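Local coordinates for protein PrgA (Enterococcus faecalis, PDB 6Z9K) that provides surface exclusion, reaching far outside the enterococcal cell to protect it against unwanted conjugation, and carries the metal-binding CAP domain described here, at residues A[77-82]-A[165-170]; A[83-88]-A[231-236]; A[91-96]-A[188-193]; A[198-203]-A[211-216]. All blocks are in the same frame, centred on the assembly; numbering follows the deposited sequence.

Contact 1. Residues A[77-82]-A[165-170]; sequences SVYTTE and ESIRKM
Thr80 and Ile167 form the closely packed side of this contact. The CG2 methyl of Ile167 sits 3.6 Å from Thr80 OG1, and its CD1 3.7 Å from the same oxygen, so the branched isoleucine straddles the hydroxyl while the two side chains run at about a right angle. Such a hydroxyl can lie among methyls because OG1, held beside its own backbone N (chi1 -52°), bonds back to Leu76 O one turn earlier. Tyr79 adds an edge: CE2 meets Ile167 CG2 at 3.9 Å, the methyl lying near the ring plane. This is the inner side of a helix pair in the CAP fold. The two segments run in the same general direction, their axes 30° apart, and their helices, 70-90 and 160-176, rest on one face of the sheet, where Thr80 touches Ile214 and Ile167 touches Ile212. The contact is looser toward Arg168 and Glu165. Tyr79 OH reaches the second helix, where it bonds to Gln164 O and passes Arg168 CB at 3.8 Å. Arg168 then extends away from the interface, its guanidinium serving Lys14 O, Gly15 O and Asn46 O, while partly exposed Glu165 directs its CB away from helix 70-90.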
loop_
_atom_site.group_PDB
_atom_site.type_symbol
_atom_site.label_atom_id
_atom_site.label_comp_id
_atom_site.label_asym_id
_atom_site.label_seq_id
_atom_site.Cartn_x
_atom_site.Cartn_y
_atom_site.Cartn_z
ATOM N N SER A 77 -1.377 7.650 3.782
ATOM C CA SER A 77 -0.748 6.508 4.487
ATOM C C SER A 77 -1.787 5.811 5.382
ATOM O O SER A 77 -1.801 4.577 5.378
ATOM C CB SER A 77 0.434 6.954 5.295
ATOM O OG SER A 77 1.555 7.200 4.443
ATOM N N VAL A 78 -2.619 6.580 6.061
ATOM C CA VAL A 78 -3.604 5.974 6.985
ATOM C C VAL A 78 -4.607 5.191 6.148
ATOM O O VAL A 78 -4.991 4.067 6.548
ATOM C CB VAL A 78 -4.283 7.006 7.895
ATOM C CG1 VAL A 78 -5.461 6.362 8.590
ATOM C CG2 VAL A 78 -3.320 7.614 8.886
ATOM N N TYR A 79 -5.074 5.735 5.017
ATOM C CA TYR A 79 -6.075 5.056 4.158
ATOM C C TYR A 79 -5.573 3.673 3.752
ATOM O O TYR A 79 -6.230 2.632 3.905
ATOM C CB TYR A 79 -6.321 5.880 2.908
ATOM C CG TYR A 79 -7.064 5.133 1.846
ATOM C CD1 TYR A 79 -8.437 4.957 1.901
ATOM C CD2 TYR A 79 -6.416 4.582 0.779
ATOM C CE1 TYR A 79 -9.124 4.271 0.916
ATOM C CE2 TYR A 79 -7.075 3.877 -0.207
ATOM C CZ TYR A 79 -8.445 3.696 -0.150
ATOM O OH TYR A 79 -9.116 3.040 -1.156
ATOM N N THR A 80 -4.306 3.650 3.330
ATOM C CA THR A 80 -3.676 2.431 2.790
ATOM C C THR A 80 -3.413 1.430 3.917
ATOM O O THR A 80 -3.714 0.249 3.775
ATOM C CB THR A 80 -2.363 2.785 2.104
ATOM O OG1 THR A 80 -2.568 3.840 1.152
ATOM C CG2 THR A 80 -1.748 1.567 1.449
ATOM N N THR A 81 -2.965 1.937 5.046
ATOM C CA THR A 81 -2.595 1.091 6.195
ATOM C C THR A 81 -3.871 0.482 6.761
ATOM O O THR A 81 -3.854 -0.680 7.223
ATOM C CB THR A 81 -1.732 1.859 7.193
ATOM O OG1 THR A 81 -0.584 2.408 6.512
ATOM C CG2 THR A 81 -1.237 0.913 8.258
ATOM N N GLU A 82 -4.964 1.211 6.771
ATOM C CA GLU A 82 -6.251 0.637 7.260
ATOM C C GLU A 82 -6.613 -0.556 6.396
ATOM O O GLU A 82 -7.042 -1.599 6.941
ATOM C CB GLU A 82 -7.348 1.689 7.195
ATOM C CG GLU A 82 -7.310 2.689 8.349
ATOM C CD GLU A 82 -8.340 3.792 8.244
ATOM O OE1 GLU A 82 -8.996 3.887 7.197
ATOM O OE2 GLU A 82 -8.456 4.565 9.216
ATOM N N GLU A 165 -8.897 4.835 -5.234
ATOM C CA GLU A 165 -9.334 3.751 -6.153
ATOM C C GLU A 165 -8.096 2.981 -6.605
ATOM O O GLU A 165 -8.127 1.735 -6.591
ATOM C CB GLU A 165 -10.124 4.345 -7.319
ATOM C CG GLU A 165 -10.696 3.345 -8.333
ATOM C CD GLU A 165 -11.442 4.101 -9.431
ATOM O OE1 GLU A 165 -10.849 5.109 -9.949
ATOM O OE2 GLU A 165 -12.619 3.747 -9.745
ATOM N N SER A 166 -7.051 3.680 -7.023
ATOM C CA SER A 166 -5.815 3.054 -7.547
ATOM C C SER A 166 -5.138 2.230 -6.453
ATOM O O SER A 166 -4.617 1.147 -6.723
ATOM C CB SER A 166 -4.910 4.161 -8.042
ATOM O OG SER A 166 -5.484 4.825 -9.181
ATOM N N ILE A 167 -5.060 2.787 -5.259
ATOM C CA ILE A 167 -4.399 2.090 -4.133
ATOM C C ILE A 167 -5.148 0.804 -3.827
ATOM O O ILE A 167 -4.485 -0.254 -3.642
ATOM C CB ILE A 167 -4.222 3.015 -2.921
ATOM C CG1 ILE A 167 -3.167 4.078 -3.216
ATOM C CG2 ILE A 167 -3.934 2.174 -1.688
ATOM C CD1 ILE A 167 -3.163 5.194 -2.234
ATOM N N ARG A 168 -6.471 0.837 -3.765
ATOM C CA ARG A 168 -7.164 -0.420 -3.431
ATOM C C ARG A 168 -6.927 -1.427 -4.563
ATOM O O ARG A 168 -6.753 -2.599 -4.263
ATOM C CB ARG A 168 -8.648 -0.173 -3.198
ATOM C CG ARG A 168 -9.348 -1.422 -2.678
ATOM C CD ARG A 168 -10.853 -1.175 -2.611
ATOM N NE ARG A 168 -11.574 -2.290 -2.006
ATOM C CZ ARG A 168 -12.060 -3.349 -2.643
ATOM N NH1 ARG A 168 -11.954 -3.484 -3.934
ATOM N NH2 ARG A 168 -12.714 -4.283 -1.970
ATOM N N LYS A 169 -6.976 -1.026 -5.821
ATOM C CA LYS A 169 -6.802 -1.928 -6.985
ATOM C C LYS A 169 -5.397 -2.517 -6.902
ATOM O O LYS A 169 -5.221 -3.714 -7.134
ATOM C CB LYS A 169 -7.010 -1.181 -8.315
ATOM C CG LYS A 169 -7.022 -2.119 -9.510
ATOM C CD LYS A 169 -7.423 -1.401 -10.766
ATOM C CE LYS A 169 -7.010 -2.157 -12.015
ATOM N NZ LYS A 169 -7.067 -1.281 -13.232
ATOM N N MET A 170 -4.406 -1.681 -6.595
ATOM C CA MET A 170 -3.013 -2.153 -6.418
ATOM C C MET A 170 -2.926 -3.209 -5.320
ATOM O O MET A 170 -2.308 -4.262 -5.541
ATOM C CB MET A 170 -2.090 -0.962 -6.119
ATOM C CG MET A 170 -0.686 -1.369 -5.831
ATOM S SD MET A 170 0.263 0.064 -5.284
ATOM C CE MET A 170 -0.965 1.334 -5.497
#

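Contact 2. Residues A[83-88]-A[231-236]; sequences LLNDVR and GEVASM
The flat amide of Asn85 meets Ala234 edge-on: ND2 donates to Ala234 O at 2.7 Å, the N-H...O angle being 167°. The oxygen lies in the amide plane, and the donor arrives in the carbonyl plane, on a lone pair. Val233 CG1 lies on one side of the amide plane, 4.0 Å from ND2, and Ala234 CB on the other at 4.2 Å; the small alanine lets the chain come near the helix. At the amide's other end, OD1 accepts from Leu96 N. Beside the amide, at Leu83 and Asp86, the contact becomes apolar. Met236 SD reaches Leu83 CD2 at 4.1 Å, the two side chains crossing obliquely, and the flexible thioether lies across the helix surface close to Asp86 CB as well. Outside this patch a water can donate to Asp86 OD1 and to Met236 O, 2.7 and 2.8 Å away, and Asp86 OD2 has a long, weak ion pair with Lys90. Because strand 232-233 pairs with strand 97-98, the chemistry implies a double role for Asn85: one uncharged amide satisfies a carbonyl beyond the first strand and an N-H just before the second, tying both to helix 70-90.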
loop_
_atom_site.group_PDB
_atom_site.type_symbol
_atom_site.label_atom_id
_atom_site.label_comp_id
_atom_site.label_asym_id
_atom_site.label_seq_id
_atom_site.Cartn_x
_atom_site.Cartn_y
_atom_site.Cartn_z
ATOM N N LEU A 83 -6.538 -0.405 5.067
ATOM C CA LEU A 83 -6.927 -1.535 4.207
ATOM C C LEU A 83 -6.014 -2.734 4.467
ATOM O O LEU A 83 -6.530 -3.887 4.562
ATOM C CB LEU A 83 -6.834 -1.146 2.729
ATOM C CG LEU A 83 -7.796 -0.049 2.311
ATOM C CD1 LEU A 83 -7.650 0.232 0.795
ATOM C CD2 LEU A 83 -9.221 -0.369 2.671
ATOM N N LEU A 84 -4.717 -2.520 4.526
ATOM C CA LEU A 84 -3.782 -3.642 4.689
ATOM C C LEU A 84 -3.910 -4.254 6.088
ATOM O O LEU A 84 -3.848 -5.490 6.205
ATOM C CB LEU A 84 -2.364 -3.179 4.377
ATOM C CG LEU A 84 -1.324 -4.275 4.404
ATOM C CD1 LEU A 84 -1.660 -5.430 3.441
ATOM C CD2 LEU A 84 0.052 -3.687 4.066
ATOM N N ASN A 85 -4.055 -3.439 7.104
ATOM C CA ASN A 85 -4.177 -3.930 8.502
ATOM C C ASN A 85 -5.451 -4.772 8.632
ATOM O O ASN A 85 -5.451 -5.714 9.443
ATOM C CB ASN A 85 -4.211 -2.827 9.544
ATOM C CG ASN A 85 -2.831 -2.361 9.947
ATOM O OD1 ASN A 85 -1.874 -3.107 9.704
ATOM N ND2 ASN A 85 -2.766 -1.221 10.652
ATOM N N ASP A 86 -6.498 -4.450 7.900
ATOM C CA ASP A 86 -7.751 -5.238 7.963
ATOM C C ASP A 86 -7.400 -6.678 7.556
ATOM O O ASP A 86 -7.821 -7.613 8.228
ATOM C CB ASP A 86 -8.824 -4.541 7.148
ATOM C CG ASP A 86 -10.140 -5.294 7.051
ATOM O OD1 ASP A 86 -10.742 -5.474 8.095
ATOM O OD2 ASP A 86 -10.530 -5.689 5.927
ATOM N N VAL A 87 -6.656 -6.858 6.476
ATOM C CA VAL A 87 -6.269 -8.197 5.989
ATOM C C VAL A 87 -5.301 -8.798 7.003
ATOM O O VAL A 87 -5.438 -9.943 7.417
ATOM C CB VAL A 87 -5.637 -8.072 4.599
ATOM C CG1 VAL A 87 -5.080 -9.369 4.093
ATOM C CG2 VAL A 87 -6.640 -7.501 3.625
ATOM N N ARG A 88 -4.294 -8.028 7.422
ATOM C CA ARG A 88 -3.244 -8.571 8.325
ATOM C C ARG A 88 -3.885 -9.042 9.636
ATOM O O ARG A 88 -3.515 -10.156 10.119
ATOM C CB ARG A 88 -2.174 -7.512 8.556
ATOM C CG ARG A 88 -1.292 -7.337 7.333
ATOM C CD ARG A 88 -0.194 -6.322 7.529
ATOM N NE ARG A 88 0.791 -6.695 8.543
ATOM C CZ ARG A 88 1.914 -7.361 8.343
ATOM N NH1 ARG A 88 2.352 -7.653 7.127
ATOM N NH2 ARG A 88 2.627 -7.720 9.388
ATOM N N GLY A 231 4.359 5.928 16.412
ATOM C CA GLY A 231 3.234 6.430 15.613
ATOM C C GLY A 231 1.905 5.840 16.087
ATOM O O GLY A 231 1.744 5.473 17.292
ATOM N N GLU A 232 0.953 5.734 15.184
ATOM C CA GLU A 232 -0.396 5.270 15.574
ATOM C C GLU A 232 -0.754 4.076 14.687
ATOM O O GLU A 232 -0.673 4.211 13.453
ATOM C CB GLU A 232 -1.406 6.394 15.383
ATOM C CG GLU A 232 -2.819 5.983 15.777
ATOM C CD GLU A 232 -3.414 6.680 16.991
ATOM O OE1 GLU A 232 -2.745 7.595 17.519
ATOM O OE2 GLU A 232 -4.558 6.314 17.416
ATOM N N VAL A 233 -1.234 2.991 15.285
ATOM C CA VAL A 233 -1.786 1.859 14.506
ATOM C C VAL A 233 -3.066 2.308 13.786
ATOM O O VAL A 233 -4.000 2.828 14.472
ATOM C CB VAL A 233 -2.012 0.629 15.402
ATOM C CG1 VAL A 233 -2.643 -0.489 14.615
ATOM C CG2 VAL A 233 -0.720 0.157 16.030
ATOM N N ALA A 234 -3.116 2.128 12.464
ATOM C CA ALA A 234 -4.249 2.526 11.614
ATOM C C ALA A 234 -5.245 1.365 11.656
ATOM O O ALA A 234 -4.874 0.265 11.406
ATOM C CB ALA A 234 -3.789 2.790 10.205
ATOM N N SER A 235 -6.455 1.606 12.078
ATOM C CA SER A 235 -7.459 0.522 12.241
ATOM C C SER A 235 -8.828 1.041 11.812
ATOM O O SER A 235 -9.246 2.081 12.337
ATOM C CB SER A 235 -7.470 0.067 13.674
ATOM O OG SER A 235 -8.434 -0.963 13.847
ATOM N N MET A 236 -9.482 0.359 10.890
ATOM C CA MET A 236 -10.891 0.642 10.520
ATOM C C MET A 236 -11.747 -0.511 11.057
ATOM O O MET A 236 -11.237 -1.622 11.142
ATOM C CB MET A 236 -11.045 0.748 8.995
ATOM C CG MET A 236 -10.868 -0.577 8.296
ATOM S SD MET A 236 -10.671 -0.557 6.506
ATOM C CE MET A 236 -11.716 0.796 6.037
HETATM O O HOH W 1 -10.243 -4.112 10.412
#

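Contact 3. Residues A[91-96]-A[188-193]; sequences LGLSQL and SLLQDG
Ser94 N donates to Asp192 OD1 at 2.9 Å, with an angle of 163° at the hydrogen and nearly in line with the carboxylate C-O bond. Gly193 N supplies two weak bonds beside it, one to Ser94 OG and one to Asp192 OD1, each 3.1 Å long. The serine hydroxyl, placed between its backbone N and carbonyl carbon (chi1 55°), also bonds to Lys194 O, and a short polar side chain suits a spot between the backbones of two loops. Gly193 takes a positive phi, which glycine accepts easily. The first segment is the exit of helix 70-90, closed by a Schellman motif in which Gly92 is the C' residue: Leu93 N bonds to Arg88 O and Gly92 N to Lys89 O. Arg88 fastens this exit to the end of helix 184-189, its guanidinium reaching Ser94 O, Leu189 O and Gln191 O. Farther out, the leucines pack. Leu93 spreads its two methyls, CD1 against Leu190 O at 3.4 Å and CD2 against Asp192 CB, the aliphatic root of the aspartate, at 3.5 Å. Leu91 CD1 meets Leu190 CD1 at 3.8 Å, crossing at about a right angle, with Phe22 touching both leucines.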
loop_
_atom_site.group_PDB
_atom_site.type_symbol
_atom_site.label_atom_id
_atom_site.label_comp_id
_atom_site.label_asym_id
_atom_site.label_seq_id
_atom_site.Cartn_x
_atom_site.Cartn_y
_atom_site.Cartn_z
ATOM N N LEU A 91 -5.509 -12.358 9.422
ATOM C CA LEU A 91 -4.504 -13.445 9.297
ATOM C C LEU A 91 -3.635 -13.530 10.559
ATOM O O LEU A 91 -2.731 -14.377 10.594
ATOM C CB LEU A 91 -3.660 -13.258 8.027
ATOM C CG LEU A 91 -4.361 -13.420 6.688
ATOM C CD1 LEU A 91 -3.408 -13.215 5.532
ATOM C CD2 LEU A 91 -5.054 -14.763 6.559
ATOM N N GLY A 92 -3.945 -12.786 11.609
ATOM C CA GLY A 92 -3.229 -12.796 12.893
ATOM C C GLY A 92 -1.793 -12.336 12.767
ATOM O O GLY A 92 -0.916 -12.874 13.478
ATOM N N LEU A 93 -1.541 -11.391 11.860
ATOM C CA LEU A 93 -0.215 -10.760 11.626
ATOM C C LEU A 93 -0.098 -9.422 12.356
ATOM O O LEU A 93 -1.129 -8.763 12.641
ATOM C CB LEU A 93 -0.076 -10.543 10.126
ATOM C CG LEU A 93 -0.007 -11.790 9.264
ATOM C CD1 LEU A 93 -0.189 -11.449 7.818
ATOM C CD2 LEU A 93 1.303 -12.474 9.478
ATOM N N SER A 94 1.136 -8.988 12.646
ATOM C CA SER A 94 1.352 -7.727 13.364
ATOM C C SER A 94 0.666 -6.605 12.600
ATOM O O SER A 94 0.660 -6.640 11.319
ATOM C CB SER A 94 2.855 -7.477 13.535
ATOM O OG SER A 94 3.508 -7.507 12.249
ATOM N N GLN A 95 0.155 -5.626 13.317
ATOM C CA GLN A 95 -0.580 -4.453 12.799
ATOM C C GLN A 95 0.418 -3.333 12.530
ATOM O O GLN A 95 1.387 -3.215 13.270
ATOM C CB GLN A 95 -1.600 -3.994 13.830
ATOM C CG GLN A 95 -2.691 -5.008 14.073
ATOM C CD GLN A 95 -3.436 -5.247 12.798
ATOM O OE1 GLN A 95 -3.098 -6.176 12.059
ATOM N NE2 GLN A 95 -4.402 -4.386 12.522
ATOM N N LEU A 96 0.196 -2.551 11.499
ATOM C CA LEU A 96 1.155 -1.510 11.063
ATOM C C LEU A 96 0.725 -0.159 11.598
ATOM O O LEU A 96 -0.449 0.146 11.624
ATOM C CB LEU A 96 1.249 -1.498 9.537
ATOM C CG LEU A 96 1.435 -2.872 8.891
ATOM C CD1 LEU A 96 1.255 -2.831 7.402
ATOM C CD2 LEU A 96 2.784 -3.476 9.199
ATOM N N SER A 188 5.515 -9.896 0.702
ATOM C CA SER A 188 5.997 -8.687 1.354
ATOM C C SER A 188 4.909 -7.969 2.154
ATOM O O SER A 188 5.148 -7.566 3.291
ATOM C CB SER A 188 6.614 -7.791 0.316
ATOM O OG SER A 188 7.100 -6.641 0.961
ATOM N N LEU A 189 3.762 -7.732 1.532
ATOM C CA LEU A 189 2.656 -7.010 2.188
ATOM C C LEU A 189 2.191 -7.786 3.428
ATOM O O LEU A 189 1.713 -7.166 4.391
ATOM C CB LEU A 189 1.516 -6.832 1.185
ATOM C CG LEU A 189 1.730 -5.875 0.032
ATOM C CD1 LEU A 189 0.513 -5.942 -0.868
ATOM C CD2 LEU A 189 1.925 -4.451 0.528
ATOM N N LEU A 190 2.313 -9.123 3.408
ATOM C CA LEU A 190 1.823 -9.922 4.535
ATOM C C LEU A 190 2.986 -10.471 5.340
ATOM O O LEU A 190 2.787 -11.429 6.079
ATOM C CB LEU A 190 0.912 -11.024 3.988
ATOM C CG LEU A 190 -0.303 -10.543 3.225
ATOM C CD1 LEU A 190 -1.172 -11.744 2.838
ATOM C CD2 LEU A 190 -1.157 -9.546 4.057
ATOM N N GLN A 191 4.149 -9.825 5.314
ATOM C CA GLN A 191 5.318 -10.345 6.077
ATOM C C GLN A 191 5.091 -10.178 7.582
ATOM O O GLN A 191 4.709 -9.095 8.021
ATOM C CB GLN A 191 6.582 -9.616 5.616
ATOM C CG GLN A 191 7.825 -10.181 6.262
ATOM C CD GLN A 191 9.100 -9.465 5.909
ATOM O OE1 GLN A 191 9.843 -9.925 5.061
ATOM N NE2 GLN A 191 9.379 -8.367 6.590
ATOM N N ASP A 192 5.288 -11.216 8.403
ATOM C CA ASP A 192 4.985 -11.004 9.844
ATOM C C ASP A 192 6.162 -10.195 10.426
ATOM O O ASP A 192 7.283 -10.188 9.855
ATOM C CB ASP A 192 4.610 -12.279 10.623
ATOM C CG ASP A 192 3.755 -12.094 11.888
ATOM O OD1 ASP A 192 3.309 -10.927 12.263
ATOM O OD2 ASP A 192 3.485 -13.166 12.522
ATOM N N GLY A 193 5.858 -9.409 11.426
ATOM C CA GLY A 193 6.809 -8.627 12.209
ATOM C C GLY A 193 6.949 -7.212 11.684
ATOM O O GLY A 193 7.561 -6.386 12.370
#

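Contact 4. Residues A[198-203]-A[211-216]; sequences GVSLSG and KIHIIS
A beta hairpin pairs strands 196-202 and 211-217, and Gly198 with Ile215, Ser200 with His213 and Ser202 with Lys211 are its antiparallel hydrogen-bonded pairs. Of the six backbone bonds the one from Ser202 N to Lys211 O is the longest, at 3.2 Å, its donor 36° above the carbonyl plane. Val199 with Ile214 and Leu201 with Ile212 are the non-hydrogen-bonded pairs, where CA-H...O contacts such as Leu201 CA to Lys211 O supplement the N-H...O bonds. The two faces differ in character. On one, Val199 CG1 and Ile212 CG2 lie side by side at 4.0 Å, and Leu201 CD2 meets Ile212 CG1 at 4.1 Å; branched aliphatic residues suit a sheet face covered by helices 70-90 and 160-176. The other face is polar toward the turn. Ser202 OG and His213 NE2 share a hydrogen bond of 2.7 Å in the plane of the imidazole, while ND1 bonds to Glu144 OE2, so both nitrogens are engaged and the ring's rotation is fixed. A water joins Ser202 OG, 2.7 Å away, to Lys211 NZ, whose extended chain goes on to Asp114 O. Ser200 OG, 3.2 Å from His213 CB, bonds to Ala106 O of helix 100-112. With strand 144-148 added beside 211-217 and helices against both faces, this is the central sheet of the alpha-beta-alpha sandwich typical of CAP domains.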
loop_
_atom_site.group_PDB
_atom_site.type_symbol
_atom_site.label_atom_id
_atom_site.label_comp_id
_atom_site.label_asym_id
_atom_site.label_seq_id
_atom_site.Cartn_x
_atom_site.Cartn_y
_atom_site.Cartn_z
ATOM N N GLY A 198 4.424 3.591 5.157
ATOM C CA GLY A 198 4.252 4.929 4.582
ATOM C C GLY A 198 3.938 4.765 3.103
ATOM O O GLY A 198 4.556 3.880 2.469
ATOM N N VAL A 199 3.114 5.632 2.541
ATOM C CA VAL A 199 2.784 5.621 1.087
ATOM C C VAL A 199 3.234 6.924 0.461
ATOM O O VAL A 199 2.881 7.984 0.956
ATOM C CB VAL A 199 1.274 5.395 0.844
ATOM C CG1 VAL A 199 0.969 5.356 -0.647
ATOM C CG2 VAL A 199 0.797 4.130 1.549
ATOM N N SER A 200 3.955 6.830 -0.631
ATOM C CA SER A 200 4.304 8.038 -1.386
ATOM C C SER A 200 3.981 7.830 -2.862
ATOM O O SER A 200 3.613 6.734 -3.298
ATOM C CB SER A 200 5.751 8.354 -1.182
ATOM O OG SER A 200 6.546 7.215 -1.506
ATOM N N LEU A 201 4.171 8.905 -3.600
ATOM C CA LEU A 201 3.787 9.004 -5.026
ATOM C C LEU A 201 4.936 9.708 -5.756
ATOM O O LEU A 201 5.559 10.592 -5.162
ATOM C CB LEU A 201 2.537 9.879 -5.168
ATOM C CG LEU A 201 1.305 9.472 -4.367
ATOM C CD1 LEU A 201 0.215 10.545 -4.507
ATOM C CD2 LEU A 201 0.814 8.117 -4.790
ATOM N N SER A 202 5.195 9.345 -6.999
ATOM C CA SER A 202 6.218 10.068 -7.781
ATOM C C SER A 202 5.798 10.088 -9.250
ATOM O O SER A 202 5.010 9.219 -9.689
ATOM C CB SER A 202 7.599 9.492 -7.582
ATOM O OG SER A 202 7.766 8.201 -8.129
ATOM N N GLY A 203 6.409 11.026 -9.965
ATOM C CA GLY A 203 6.118 11.128 -11.390
ATOM C C GLY A 203 6.336 12.548 -11.859
ATOM O O GLY A 203 6.076 13.463 -11.088
ATOM N N LYS A 211 3.732 6.750 -10.085
ATOM C CA LYS A 211 3.951 5.581 -9.229
ATOM C C LYS A 211 3.319 5.757 -7.869
ATOM O O LYS A 211 3.152 6.893 -7.391
ATOM C CB LYS A 211 5.445 5.440 -8.958
ATOM C CG LYS A 211 6.259 5.099 -10.190
ATOM C CD LYS A 211 7.736 5.275 -9.848
ATOM C CE LYS A 211 8.588 5.170 -11.059
ATOM N NZ LYS A 211 10.002 5.460 -10.749
ATOM N N ILE A 212 3.000 4.591 -7.319
ATOM C CA ILE A 212 2.636 4.469 -5.887
ATOM C C ILE A 212 3.722 3.647 -5.220
ATOM O O ILE A 212 3.951 2.496 -5.619
ATOM C CB ILE A 212 1.283 3.773 -5.738
ATOM C CG1 ILE A 212 0.197 4.486 -6.557
ATOM C CG2 ILE A 212 0.978 3.655 -4.233
ATOM C CD1 ILE A 212 -1.113 3.702 -6.685
ATOM N N HIS A 213 4.323 4.193 -4.173
ATOM C CA HIS A 213 5.385 3.520 -3.390
ATOM C C HIS A 213 4.798 3.134 -2.025
ATOM O O HIS A 213 4.497 4.032 -1.241
ATOM C CB HIS A 213 6.598 4.464 -3.169
ATOM C CG HIS A 213 7.189 5.089 -4.400
ATOM N ND1 HIS A 213 8.394 4.660 -4.942
ATOM C CD2 HIS A 213 6.805 6.150 -5.152
ATOM C CE1 HIS A 213 8.677 5.404 -6.013
ATOM N NE2 HIS A 213 7.726 6.323 -6.156
ATOM N N ILE A 214 4.635 1.840 -1.787
ATOM C CA ILE A 214 4.247 1.341 -0.452
ATOM C C ILE A 214 5.522 0.881 0.250
ATOM O O ILE A 214 6.161 -0.053 -0.176
ATOM C CB ILE A 214 3.175 0.238 -0.565
ATOM C CG1 ILE A 214 1.904 0.778 -1.231
ATOM C CG2 ILE A 214 2.915 -0.337 0.839
ATOM C CD1 ILE A 214 0.729 -0.225 -1.305
ATOM N N ILE A 215 5.893 1.617 1.292
ATOM C CA ILE A 215 7.131 1.430 2.083
ATOM C C ILE A 215 6.748 0.811 3.437
ATOM O O ILE A 215 5.902 1.364 4.123
ATOM C CB ILE A 215 7.896 2.755 2.205
ATOM C CG1 ILE A 215 8.128 3.412 0.827
ATOM C CG2 ILE A 215 9.175 2.470 2.969
ATOM C CD1 ILE A 215 8.724 2.530 -0.195
ATOM N N SER A 216 7.256 -0.363 3.756
ATOM C CA SER A 216 6.873 -1.010 5.046
ATOM C C SER A 216 8.037 -1.811 5.597
ATOM O O SER A 216 8.939 -2.210 4.851
ATOM C CB SER A 216 5.637 -1.847 4.858
ATOM O OG SER A 216 5.822 -2.855 3.887
HETATM O O HOH W 2 9.991 8.044 -9.602
#

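Helix 70-90 carries contacts 1 and 2 in succession, their centres about 11 Å apart, and its exit leads into contact 3, whose centre is about 10 Å from that of contact 2. Thr81 CG2 packs on Ala234 CB at 3.7 Å between the first two. Contact 4 lies beside contact 1, where Ser77 OG probably hydrogen-bonds to Val199 N (2.9 Å), and it meets contact 3 through Leu189 CD2 and Ile214 CG2, 4.2 Å apart. The magnesium ion, at Leu146 and His185, lies near the hairpin: the side chain of Ile214 is about 8 Å from it, and that of Thr80 about 13 Å. In contact 3, the side chain of Leu190 is about 9 Å from that of His185.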